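Local coordinates for protein autoinducer 2 sensor kinase/phosphatase luxQ (Vibrio cholerae, PDB 3C38) that senses the autoinducer 2-LuxP complex in quorum sensing, switching from histidine kinase to phosphatase activity when the signal is bound, at residues L57-F69 / L83-D95. Residues are numbered along the deposited sequence; the frame is centred on the assembly and turned at random.
Sequences LVSRDSSRLDEFF and LRFISSHDNILWD
Trp94 NE1 donates to Asp66 OD1 at 2.8 Å, the one direct hydrogen bond between 57-69 and 83-95. The carboxylate oxygen lies almost in the indole plane, but the N-H reaches it from well above the carboxylate plane, 57° out of it. A chi1 of -177° swings the Trp94 indole away from its backbone N and out toward Leu65, Asp66 and Phe69 of helix 65-74. Leu65 CB sits over the five-membered ring, a CH-pi contact 4.0 Å from the centroid, while Leu65 CD1 packs on Trp94 CB. Phe69 lies alongside the six-membered ring, planes 16° apart but slid until the rings barely overlap, with Phe69 CD2 3.4 Å from Trp94 CH2. Arg84 CD approaches Phe69 CD1 at 3.5 Å, and that ring carbon lies over a face of the Arg84 guanidinium, which goes on to a salt bridge with Asp73 of helix 65-74. Ile86 CD1 meets the edge of Phe69 and also touches Leu57 CD1, at 4.0 Å. Leu93 CD1 lies over the centre of the Arg60 guanidinium, and a water held weakly by Arg60 NH2 bridges Arg60 to Ser88 OG. A classic beta bulge sets Leu93 and Trp94 together against Ile86 in the hairpin whose type II' turn spans Ser88 to Asn91. Helices 51-58 and 65-74 thus pack on one face of this edge hairpin of a five-stranded antiparallel sheet, consistent with the PAS-like, Cache-type fold of the LuxQ periplasmic domain.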
ATOM      1  N   LEU A  57      24.449  -3.528  -1.310  1.00 77.72           N
ATOM      2  CA  LEU A  57      24.248  -2.374  -0.450  1.00 77.77           C
ATOM      3  C   LEU A  57      25.539  -1.917   0.207  1.00 79.27           C
ATOM      4  O   LEU A  57      25.991  -0.803  -0.036  1.00 78.55           O
ATOM      5  CB  LEU A  57      23.220  -2.690   0.638  1.00 75.70           C
ATOM      6  CG  LEU A  57      22.924  -1.545   1.610  1.00 73.82           C
ATOM      7  CD1 LEU A  57      22.229  -0.402   0.880  1.00 73.15           C
ATOM      8  CD2 LEU A  57      22.058  -2.053   2.737  1.00 73.69           C
ATOM      9  N   VAL A  58      26.122  -2.772   1.044  1.00 80.82           N
ATOM     10  CA  VAL A  58      27.358  -2.437   1.748  1.00 82.82           C
ATOM     11  C   VAL A  58      28.364  -1.716   0.859  1.00 84.92           C
ATOM     12  O   VAL A  58      29.141  -0.886   1.335  1.00 85.70           O
ATOM     13  CB  VAL A  58      28.045  -3.686   2.320  1.00 82.34           C
ATOM     14  CG1 VAL A  58      27.122  -4.377   3.307  1.00 82.13           C
ATOM     15  CG2 VAL A  58      28.455  -4.619   1.189  1.00 81.89           C
ATOM     16  N   SER A  59      28.352  -2.044  -0.431  1.00 86.61           N
ATOM     17  CA  SER A  59      29.255  -1.417  -1.391  1.00 88.71           C
ATOM     18  C   SER A  59      28.852   0.032  -1.557  1.00 90.31           C
ATOM     19  O   SER A  59      29.534   0.809  -2.227  1.00 90.33           O
ATOM     20  CB  SER A  59      29.158  -2.099  -2.750  1.00 88.49           C
ATOM     21  OG  SER A  59      29.379  -3.488  -2.634  1.00 88.90           O
ATOM     22  N   ARG A  60      27.721   0.383  -0.963  1.00 91.69           N
ATOM     23  CA  ARG A  60      27.233   1.740  -1.052  1.00 92.72           C
ATOM     24  C   ARG A  60      27.194   2.139  -2.523  1.00 94.08           C
ATOM     25  O   ARG A  60      27.190   3.325  -2.857  1.00 94.34           O
ATOM     26  CB  ARG A  60      28.164   2.663  -0.271  1.00 91.43           C
ATOM     27  CG  ARG A  60      27.486   3.432   0.842  1.00 89.39           C
ATOM     28  CD  ARG A  60      26.893   2.529   1.912  1.00 87.41           C
ATOM     29  NE  ARG A  60      26.321   3.329   2.995  1.00 86.42           N
ATOM     30  CZ  ARG A  60      25.816   2.839   4.124  1.00 85.29           C
ATOM     31  NH1 ARG A  60      25.795   1.533   4.345  1.00 84.25           N
ATOM     32  NH2 ARG A  60      25.330   3.661   5.042  1.00 84.37           N
ATOM     33  N   ASP A  61      27.193   1.136  -3.400  1.00 95.57           N
ATOM     34  CA  ASP A  61      27.126   1.379  -4.831  1.00 97.17           C
ATOM     35  C   ASP A  61      25.637   1.586  -5.103  1.00 97.95           C
ATOM     36  O   ASP A  61      24.949   0.703  -5.625  1.00 98.04           O
ATOM     37  CB  ASP A  61      27.679   0.173  -5.602  1.00 98.17           C
ATOM     38  CG  ASP A  61      27.803   0.430  -7.102  1.00 99.89           C
ATOM     39  OD1 ASP A  61      28.471  -0.376  -7.788  1.00100.19           O
ATOM     40  OD2 ASP A  61      27.231   1.428  -7.598  1.00100.76           O
ATOM     41  N   SER A  62      25.155   2.757  -4.682  1.00 98.16           N
ATOM     42  CA  SER A  62      23.766   3.179  -4.832  1.00 97.70           C
ATOM     43  C   SER A  62      23.179   2.664  -6.132  1.00 97.09           C
ATOM     44  O   SER A  62      22.106   2.061  -6.166  1.00 97.25           O
ATOM     45  CB  SER A  62      23.697   4.710  -4.819  1.00 98.03           C
ATOM     46  OG  SER A  62      24.647   5.261  -5.721  1.00 98.16           O
ATOM     47  N   SER A  63      23.918   2.898  -7.205  1.00 95.86           N
ATOM     48  CA  SER A  63      23.489   2.497  -8.524  1.00 94.92           C
ATOM     49  C   SER A  63      23.493   0.994  -8.794  1.00 94.42           C
ATOM     50  O   SER A  63      22.889   0.549  -9.766  1.00 94.28           O
ATOM     51  CB  SER A  63      24.339   3.226  -9.561  1.00 94.63           C
ATOM     52  OG  SER A  63      24.202   4.629  -9.405  1.00 94.32           O
ATOM     53  N   ARG A  64      24.158   0.206  -7.954  1.00 93.71           N
ATOM     54  CA  ARG A  64      24.183  -1.239  -8.178  1.00 93.17           C
ATOM     55  C   ARG A  64      22.906  -1.883  -7.653  1.00 92.29           C
ATOM     56  O   ARG A  64      22.392  -2.844  -8.234  1.00 92.34           O
ATOM     57  CB  ARG A  64      25.381  -1.894  -7.489  1.00 93.99           C
ATOM     58  CG  ARG A  64      25.563  -3.353  -7.906  1.00 95.27           C
ATOM     59  CD  ARG A  64      26.124  -4.225  -6.792  1.00 94.92           C
ATOM     60  NE  ARG A  64      27.425  -3.768  -6.322  1.00 94.25           N
ATOM     61  CZ  ARG A  64      28.185  -4.445  -5.468  1.00 93.60           C
ATOM     62  NH1 ARG A  64      27.772  -5.610  -4.993  1.00 92.69           N
ATOM     63  NH2 ARG A  64      29.357  -3.955  -5.091  1.00 93.99           N
ATOM     64  N   LEU A  65      22.410  -1.349  -6.542  1.00 90.81           N
ATOM     65  CA  LEU A  65      21.189  -1.840  -5.922  1.00 89.17           C
ATOM     66  C   LEU A  65      20.049  -1.801  -6.939  1.00 88.84           C
ATOM     67  O   LEU A  65      19.044  -2.498  -6.790  1.00 88.42           O
ATOM     68  CB  LEU A  65      20.835  -0.959  -4.728  1.00 88.43           C
ATOM     69  CG  LEU A  65      21.918  -0.789  -3.663  1.00 88.28           C
ATOM     70  CD1 LEU A  65      21.798   0.585  -3.023  1.00 88.27           C
ATOM     71  CD2 LEU A  65      21.795  -1.893  -2.626  1.00 88.24           C
ATOM     72  N   ASP A  66      20.213  -0.987  -7.977  1.00 88.29           N
ATOM     73  CA  ASP A  66      19.189  -0.858  -9.001  1.00 87.58           C
ATOM     74  C   ASP A  66      18.890  -2.143  -9.788  1.00 87.23           C
ATOM     75  O   ASP A  66      17.730  -2.559  -9.826  1.00 87.24           O
ATOM     76  CB  ASP A  66      19.524   0.307  -9.948  1.00 88.25           C
ATOM     77  CG  ASP A  66      19.336   1.676  -9.289  1.00 88.53           C
ATOM     78  OD1 ASP A  66      18.296   1.885  -8.626  1.00 88.58           O
ATOM     79  OD2 ASP A  66      20.219   2.549  -9.441  1.00 88.28           O
ATOM     80  N   GLU A  67      19.883  -2.791 -10.409  1.00 86.20           N
ATOM     81  CA  GLU A  67      19.550  -4.018 -11.147  1.00 85.63           C
ATOM     82  C   GLU A  67      18.974  -5.069 -10.219  1.00 84.45           C
ATOM     83  O   GLU A  67      18.127  -5.864 -10.624  1.00 84.19           O
ATOM     84  CB  GLU A  67      20.741  -4.675 -11.871  1.00 87.28           C
ATOM     85  CG  GLU A  67      20.351  -6.128 -12.303  1.00 89.48           C
ATOM     86  CD  GLU A  67      21.315  -6.840 -13.248  1.00 90.51           C
ATOM     87  OE1 GLU A  67      22.063  -6.161 -13.983  1.00 91.27           O
ATOM     88  OE2 GLU A  67      21.293  -8.094 -13.273  1.00 90.66           O
ATOM     89  N   PHE A  68      19.447  -5.089  -8.978  1.00 83.55           N
ATOM     90  CA  PHE A  68      18.967  -6.080  -8.027  1.00 82.31           C
ATOM     91  C   PHE A  68      17.448  -6.101  -7.899  1.00 81.86           C
ATOM     92  O   PHE A  68      16.812  -7.116  -8.185  1.00 82.69           O
ATOM     93  CB  PHE A  68      19.572  -5.859  -6.644  1.00 81.40           C
ATOM     94  CG  PHE A  68      19.013  -6.781  -5.603  1.00 80.66           C
ATOM     95  CD1 PHE A  68      19.400  -8.113  -5.553  1.00 79.77           C
ATOM     96  CD2 PHE A  68      18.043  -6.335  -4.715  1.00 80.66           C
ATOM     97  CE1 PHE A  68      18.825  -8.988  -4.635  1.00 80.65           C
ATOM     98  CE2 PHE A  68      17.462  -7.202  -3.794  1.00 80.66           C
ATOM     99  CZ  PHE A  68      17.854  -8.532  -3.754  1.00 80.44           C
ATOM    100  N   PHE A  69      16.868  -4.988  -7.459  1.00 80.01           N
ATOM    101  CA  PHE A  69      15.422  -4.915  -7.293  1.00 78.96           C
ATOM    102  C   PHE A  69      14.704  -5.122  -8.613  1.00 79.55           C
ATOM    103  O   PHE A  69      13.574  -5.612  -8.648  1.00 79.35           O
ATOM    104  CB  PHE A  69      15.028  -3.579  -6.664  1.00 75.80           C
ATOM    105  CG  PHE A  69      15.366  -3.488  -5.209  1.00 73.05           C
ATOM    106  CD1 PHE A  69      14.623  -4.191  -4.269  1.00 71.69           C
ATOM    107  CD2 PHE A  69      16.466  -2.759  -4.783  1.00 72.27           C
ATOM    108  CE1 PHE A  69      14.976  -4.171  -2.924  1.00 71.43           C
ATOM    109  CE2 PHE A  69      16.828  -2.733  -3.439  1.00 71.20           C
ATOM    110  CZ  PHE A  69      16.080  -3.441  -2.509  1.00 71.20           C
ATOM    111  N   LEU A  83       6.642   1.610  -4.153  1.00 31.90           N
ATOM    112  CA  LEU A  83       7.880   2.316  -3.887  1.00 34.79           C
ATOM    113  C   LEU A  83       8.743   1.615  -2.850  1.00 35.91           C
ATOM    114  O   LEU A  83       8.247   1.025  -1.875  1.00 35.50           O
ATOM    115  CB  LEU A  83       7.594   3.770  -3.465  1.00 34.28           C
ATOM    116  CG  LEU A  83       6.794   4.075  -2.199  1.00 35.18           C
ATOM    117  CD1 LEU A  83       7.735   4.087  -1.008  1.00 34.22           C
ATOM    118  CD2 LEU A  83       6.122   5.434  -2.326  1.00 31.74           C
ATOM    119  N   ARG A  84      10.046   1.672  -3.094  1.00 37.16           N
ATOM    120  CA  ARG A  84      11.043   1.076  -2.222  1.00 39.35           C
ATOM    121  C   ARG A  84      12.179   2.064  -2.010  1.00 41.69           C
ATOM    122  O   ARG A  84      12.526   2.825  -2.908  1.00 43.41           O
ATOM    123  CB  ARG A  84      11.661  -0.168  -2.864  1.00 38.01           C
ATOM    124  CG  ARG A  84      10.806  -1.409  -2.973  1.00 36.94           C
ATOM    125  CD  ARG A  84      11.739  -2.612  -3.025  1.00 36.52           C
ATOM    126  NE  ARG A  84      11.089  -3.870  -3.374  1.00 38.17           N
ATOM    127  CZ  ARG A  84      10.738  -4.216  -4.610  1.00 40.21           C
ATOM    128  NH1 ARG A  84      10.971  -3.394  -5.630  1.00 41.91           N
ATOM    129  NH2 ARG A  84      10.165  -5.392  -4.829  1.00 41.06           N
ATOM    130  N   PHE A  85      12.761   2.046  -0.820  1.00 44.20           N
ATOM    131  CA  PHE A  85      13.916   2.882  -0.533  1.00 44.83           C
ATOM    132  C   PHE A  85      14.594   2.319   0.713  1.00 46.28           C
ATOM    133  O   PHE A  85      13.937   1.742   1.585  1.00 45.82           O
ATOM    134  CB  PHE A  85      13.519   4.362  -0.377  1.00 42.08           C
ATOM    135  CG  PHE A  85      12.733   4.664   0.856  1.00 41.36           C
ATOM    136  CD1 PHE A  85      13.365   4.779   2.089  1.00 40.02           C
ATOM    137  CD2 PHE A  85      11.354   4.845   0.786  1.00 40.62           C
ATOM    138  CE1 PHE A  85      12.641   5.073   3.225  1.00 40.33           C
ATOM    139  CE2 PHE A  85      10.614   5.140   1.922  1.00 38.43           C
ATOM    140  CZ  PHE A  85      11.257   5.254   3.145  1.00 41.35           C
ATOM    141  N   ILE A  86      15.916   2.452   0.773  1.00 48.71           N
ATOM    142  CA  ILE A  86      16.684   1.937   1.901  1.00 50.89           C
ATOM    143  C   ILE A  86      17.215   3.061   2.778  1.00 51.74           C
ATOM    144  O   ILE A  86      17.829   4.007   2.288  1.00 52.00           O
ATOM    145  CB  ILE A  86      17.862   1.072   1.404  1.00 51.59           C
ATOM    146  CG1 ILE A  86      17.327  -0.115   0.603  1.00 51.51           C
ATOM    147  CG2 ILE A  86      18.682   0.566   2.579  1.00 53.60           C
ATOM    148  CD1 ILE A  86      18.407  -0.960  -0.027  1.00 51.44           C
ATOM    149  N   SER A  87      16.963   2.948   4.077  1.00 52.95           N
ATOM    150  CA  SER A  87      17.401   3.946   5.039  1.00 53.40           C
ATOM    151  C   SER A  87      18.502   3.449   5.976  1.00 54.12           C
ATOM    152  O   SER A  87      18.669   2.253   6.205  1.00 54.32           O
ATOM    153  CB  SER A  87      16.219   4.423   5.892  1.00 54.08           C
ATOM    154  OG  SER A  87      16.428   4.158   7.281  1.00 51.51           O
ATOM    155  N   SER A  88      19.248   4.404   6.508  1.00 54.60           N
ATOM    156  CA  SER A  88      20.314   4.155   7.458  1.00 54.73           C
ATOM    157  C   SER A  88      20.255   5.441   8.262  1.00 53.81           C
ATOM    158  O   SER A  88      20.917   6.425   7.932  1.00 51.46           O
ATOM    159  CB  SER A  88      21.659   4.015   6.749  1.00 55.27           C
ATOM    160  OG  SER A  88      22.608   3.425   7.624  1.00 56.19           O
ATOM    161  N   HIS A  89      19.434   5.424   9.307  1.00 53.80           N
ATOM    162  CA  HIS A  89      19.199   6.599  10.132  1.00 56.77           C
ATOM    163  C   HIS A  89      18.473   7.570   9.196  1.00 57.32           C
ATOM    164  O   HIS A  89      17.984   7.160   8.141  1.00 57.49           O
ATOM    165  CB  HIS A  89      20.514   7.191  10.649  1.00 56.47           C
ATOM    166  CG  HIS A  89      21.400   6.182  11.304  1.00 57.07           C
ATOM    167  ND1 HIS A  89      20.934   5.285  12.242  1.00 58.22           N
ATOM    168  CD2 HIS A  89      22.712   5.897  11.132  1.00 57.01           C
ATOM    169  CE1 HIS A  89      21.920   4.490  12.617  1.00 58.29           C
ATOM    170  NE2 HIS A  89      23.011   4.840  11.958  1.00 57.14           N
ATOM    171  N   ASP A  90      18.396   8.842   9.561  1.00 58.39           N
ATOM    172  CA  ASP A  90      17.695   9.808   8.725  1.00 59.00           C
ATOM    173  C   ASP A  90      18.296   9.945   7.329  1.00 59.38           C
ATOM    174  O   ASP A  90      17.902  10.825   6.564  1.00 59.73           O
ATOM    175  CB  ASP A  90      17.670  11.173   9.405  1.00 59.92           C
ATOM    176  CG  ASP A  90      17.168  11.101  10.829  1.00 63.73           C
ATOM    177  OD1 ASP A  90      16.048  10.585  11.049  1.00 66.32           O
ATOM    178  OD2 ASP A  90      17.895  11.565  11.735  1.00 65.53           O
ATOM    179  N   ASN A  91      19.243   9.081   6.993  1.00 58.80           N
ATOM    180  CA  ASN A  91      19.871   9.145   5.681  1.00 59.98           C
ATOM    181  C   ASN A  91      19.139   8.196   4.726  1.00 61.02           C
ATOM    182  O   ASN A  91      18.482   7.244   5.163  1.00 60.90           O
ATOM    183  CB  ASN A  91      21.359   8.770   5.802  1.00 61.00           C
ATOM    184  CG  ASN A  91      22.193   9.234   4.604  1.00 62.33           C
ATOM    185  OD1 ASN A  91      21.845  10.201   3.928  1.00 64.32           O
ATOM    186  ND2 ASN A  91      23.311   8.555   4.358  1.00 61.32           N
ATOM    187  N   ILE A  92      19.232   8.473   3.428  1.00 59.75           N
ATOM    188  CA  ILE A  92      18.599   7.633   2.420  1.00 59.70           C
ATOM    189  C   ILE A  92      19.712   7.200   1.473  1.00 61.03           C
ATOM    190  O   ILE A  92      20.185   7.986   0.647  1.00 60.83           O
ATOM    191  CB  ILE A  92      17.512   8.399   1.617  1.00 58.46           C
ATOM    192  CG1 ILE A  92      16.455   8.977   2.562  1.00 57.18           C
ATOM    193  CG2 ILE A  92      16.831   7.459   0.635  1.00 57.68           C
ATOM    194  CD1 ILE A  92      15.594   7.943   3.235  1.00 56.07           C
ATOM    195  N   LEU A  93      20.137   5.949   1.610  1.00 61.38           N
ATOM    196  CA  LEU A  93      21.208   5.410   0.789  1.00 62.00           C
ATOM    197  C   LEU A  93      20.716   5.115  -0.614  1.00 62.91           C
ATOM    198  O   LEU A  93      21.456   5.283  -1.586  1.00 64.03           O
ATOM    199  CB  LEU A  93      21.759   4.122   1.413  1.00 62.12           C
ATOM    200  CG  LEU A  93      22.308   4.181   2.842  1.00 61.88           C
ATOM    201  CD1 LEU A  93      22.717   2.784   3.291  1.00 61.92           C
ATOM    202  CD2 LEU A  93      23.488   5.132   2.904  1.00 61.88           C
ATOM    203  N   TRP A  94      19.465   4.673  -0.717  1.00 62.86           N
ATOM    204  CA  TRP A  94      18.893   4.341  -2.013  1.00 62.19           C
ATOM    205  C   TRP A  94      17.392   4.635  -2.094  1.00 62.01           C
ATOM    206  O   TRP A  94      16.698   4.707  -1.076  1.00 61.14           O
ATOM    207  CB  TRP A  94      19.154   2.868  -2.321  1.00 62.30           C
ATOM    208  CG  TRP A  94      18.679   2.438  -3.669  1.00 63.58           C
ATOM    209  CD1 TRP A  94      19.306   2.636  -4.864  1.00 63.19           C
ATOM    210  CD2 TRP A  94      17.471   1.725  -3.960  1.00 63.69           C
ATOM    211  NE1 TRP A  94      18.565   2.082  -5.885  1.00 63.55           N
ATOM    212  CE2 TRP A  94      17.435   1.516  -5.356  1.00 64.40           C
ATOM    213  CE3 TRP A  94      16.417   1.240  -3.174  1.00 63.61           C
ATOM    214  CZ2 TRP A  94      16.381   0.844  -5.986  1.00 64.61           C
ATOM    215  CZ3 TRP A  94      15.371   0.574  -3.799  1.00 62.79           C
ATOM    216  CH2 TRP A  94      15.362   0.380  -5.191  1.00 64.17           C
ATOM    217  N   ASP A  95      16.909   4.791  -3.326  1.00 60.54           N
ATOM    218  CA  ASP A  95      15.513   5.089  -3.614  1.00 58.50           C
ATOM    219  C   ASP A  95      15.236   4.579  -5.027  1.00 56.70           C
ATOM    220  O   ASP A  95      15.946   4.953  -5.967  1.00 56.82           O
ATOM    221  CB  ASP A  95      15.306   6.604  -3.544  1.00 61.35           C
ATOM    222  CG  ASP A  95      13.979   7.051  -4.121  1.00 63.43           C
ATOM    223  OD1 ASP A  95      13.811   8.271  -4.316  1.00 65.76           O
ATOM    224  OD2 ASP A  95      13.102   6.201  -4.377  1.00 66.59           O
TER
HETATM  225  O   HOH W   1      25.596   3.470   8.266  1.00 78.47           O